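Local coordinates for protein TqaA (Penicillium aethiopicum, PDB 5EJD) that is a nonribosomal peptide synthetase, present here as its third thiolation (carrier) domain, which bears a covalent 4'-phosphopantetheine arm that probably carries substrates as thioesters, at residues L20-I24 and G25-A29. Numbering follows the deposited sequence.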
ATOM      1  N   LEU B  20      -8.821   8.889 -14.773  1.00 34.60           N
ATOM      2  CA  LEU B  20     -10.148   9.048 -14.207  1.00 35.57           C
ATOM      3  C   LEU B  20     -11.198   8.211 -14.956  1.00 35.02           C
ATOM      4  O   LEU B  20     -12.314   8.122 -14.495  1.00 32.21           O
ATOM      5  CB  LEU B  20     -10.561  10.532 -14.213  1.00 35.64           C
ATOM      6  CG  LEU B  20      -9.592  11.466 -13.496  1.00 39.27           C
ATOM      7  CD1 LEU B  20      -9.995  12.909 -13.746  1.00 40.50           C
ATOM      8  CD2 LEU B  20      -9.518  11.209 -12.004  1.00 40.30           C
ATOM      9  N   ASP B  21     -10.841   7.576 -16.074  1.00 35.62           N
ATOM     10  CA  ASP B  21     -11.785   6.748 -16.859  1.00 39.33           C
ATOM     11  C   ASP B  21     -13.003   7.560 -17.288  1.00 38.60           C
ATOM     12  O   ASP B  21     -14.141   7.139 -17.153  1.00 38.73           O
ATOM     13  CB  ASP B  21     -12.209   5.520 -16.057  1.00 43.17           C
ATOM     14  CG  ASP B  21     -11.278   4.325 -16.277  1.00 52.60           C
ATOM     15  OD1 ASP B  21     -11.001   4.039 -17.469  1.00 58.97           O
ATOM     16  OD2 ASP B  21     -10.792   3.694 -15.274  1.00 60.78           O
ATOM     17  N   ILE B  22     -12.732   8.757 -17.770  1.00 39.91           N
ATOM     18  CA  ILE B  22     -13.740   9.640 -18.295  1.00 40.87           C
ATOM     19  C   ILE B  22     -13.363   9.958 -19.741  1.00 42.94           C
ATOM     20  O   ILE B  22     -12.204   9.858 -20.104  1.00 38.79           O
ATOM     21  CB  ILE B  22     -13.972  10.894 -17.442  1.00 40.65           C
ATOM     22  CG1 ILE B  22     -12.695  11.601 -17.045  1.00 44.80           C
ATOM     23  CG2 ILE B  22     -14.683  10.516 -16.151  1.00 46.98           C
ATOM     24  CD1 ILE B  22     -12.417  12.861 -17.787  1.00 46.14           C
ATOM     25  N   PRO B  23     -14.364  10.279 -20.584  1.00 45.34           N
ATOM     26  CA  PRO B  23     -14.048  10.427 -22.016  1.00 42.97           C
ATOM     27  C   PRO B  23     -13.388  11.766 -22.304  1.00 40.01           C
ATOM     28  O   PRO B  23     -13.727  12.797 -21.695  1.00 34.46           O
ATOM     29  CB  PRO B  23     -15.407  10.265 -22.724  1.00 40.64           C
ATOM     30  CG  PRO B  23     -16.431  10.462 -21.671  1.00 44.37           C
ATOM     31  CD  PRO B  23     -15.817  10.258 -20.315  1.00 42.46           C
ATOM     32  N   ILE B  24     -12.403  11.704 -23.189  1.00 40.95           N
ATOM     33  CA  ILE B  24     -11.521  12.836 -23.499  1.00 42.94           C
ATOM     34  C   ILE B  24     -12.293  14.073 -23.939  1.00 43.92           C
ATOM     35  O   ILE B  24     -11.981  15.205 -23.520  1.00 44.16           O
ATOM     36  CB  ILE B  24     -10.454  12.437 -24.550  1.00 43.93           C
ATOM     37  CG1 ILE B  24      -9.552  13.622 -24.894  1.00 48.72           C
ATOM     38  CG2 ILE B  24     -11.078  11.911 -25.839  1.00 40.76           C
ATOM     39  CD1 ILE B  24      -8.744  14.164 -23.738  1.00 50.24           C
ATOM     40  N   GLY B  25     -13.342  13.856 -24.735  1.00 42.78           N
ATOM     41  CA  GLY B  25     -14.208  14.953 -25.179  1.00 38.91           C
ATOM     42  C   GLY B  25     -14.856  15.802 -24.090  1.00 39.26           C
ATOM     43  O   GLY B  25     -15.343  16.894 -24.400  1.00 44.88           O
ATOM     44  N   THR B  26     -14.921  15.311 -22.842  1.00 35.73           N
ATOM     45  CA  THR B  26     -15.596  16.026 -21.771  1.00 34.11           C
ATOM     46  C   THR B  26     -14.684  16.865 -20.960  1.00 33.63           C
ATOM     47  O   THR B  26     -15.116  17.517 -20.006  1.00 31.52           O
ATOM     48  CB  THR B  26     -16.263  15.065 -20.785  1.00 37.88           C
ATOM     49  OG1 THR B  26     -15.274  14.351 -20.034  1.00 39.03           O
ATOM     50  CG2 THR B  26     -17.168  14.093 -21.532  1.00 38.88           C
ATOM     51  N   ILE B  27     -13.414  16.908 -21.343  1.00 37.92           N
ATOM     52  CA  ILE B  27     -12.415  17.577 -20.515  1.00 36.20           C
ATOM     53  C   ILE B  27     -12.104  18.974 -21.046  1.00 38.15           C
ATOM     54  O   ILE B  27     -11.725  19.121 -22.190  1.00 41.15           O
ATOM     55  CB  ILE B  27     -11.126  16.745 -20.423  1.00 35.15           C
ATOM     56  CG1 ILE B  27     -11.405  15.430 -19.716  1.00 32.51           C
ATOM     57  CG2 ILE B  27     -10.076  17.500 -19.632  1.00 37.51           C
ATOM     58  CD1 ILE B  27     -10.248  14.493 -19.751  1.00 31.79           C
ATOM     59  N   SER B  28     -12.320  19.996 -20.220  1.00 38.76           N
ATOM     60  CA  SER B  28     -12.017  21.334 -20.604  1.00 38.53           C
ATOM     61  C   SER B  28     -10.834  21.827 -19.799  1.00 38.31           C
ATOM     62  O   SER B  28     -10.501  21.285 -18.749  1.00 38.07           O
ATOM     63  CB  SER B  28     -13.236  22.266 -20.442  1.00 40.64           C
ATOM     64  OG  SER B  28     -13.261  22.871 -19.170  1.00 46.50           O
ATOM     65  N   ALA B  29     -10.194  22.859 -20.321  1.00 36.85           N
ATOM     66  CA  ALA B  29      -9.015  23.427 -19.713  1.00 39.23           C
ATOM     67  C   ALA B  29      -9.247  23.989 -18.331  1.00 36.93           C
ATOM     68  O   ALA B  29      -8.296  24.125 -17.574  1.00 37.53           O
ATOM     69  CB  ALA B  29      -8.429  24.491 -20.622  1.00 39.94           C
TER
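Ile22 and Ile27 meet through their CD1 methyls, 3.4 Å apart, with the two side chains crossing at about a right angle. The CG1 branch of Ile22 sits between its own backbone N and carbonyl carbon (chi1 48°), and from there CD1 also lies against CG1 of Ile27. Ile27 is extended instead, with chi2 at 172°, and its CD1 comes only loosely toward CD1 of Ile24, at 4.3 Å. Between Ile22 and Ile27 the chain makes two overlapping i to i+3 turns, a short piece of 3-10 helix through Ile24, Gly25 and Thr26. Pro23 O takes two donors from one residue: the amide N of Thr26 at 3.0 Å, tilted well above the carbonyl plane, and the hydroxyl OG1 of Thr26 at 2.8 Å, which lies in that plane. Thr26 CG2 is thereby turned to the proline ring and touches Pro23 CG at 3.7 Å. One residue on, Ile27 N donates to Ile24 O across 3.1 Å, again from above the carbonyl plane. Thr26 OG1 has a further hydrogen-bond partner in Arg36, whose side chain also touches Ile22, while Ile27 rests on Ala13 and Ala17 of helix 7-20. The turn lies in the long loop that links helix 7-20 to helix 40-52 of the carrier-protein bundle, away from the phosphopantetheine on Ser40. The chemistry divides the turn between two kinds of contact: Thr26 closes it with backbone and hydroxyl together, limiting rotation of its own side chain, and buried Ile27 packs on the helix, with Ile22 CD1 laid against it and the more exposed Ile24 at the margin.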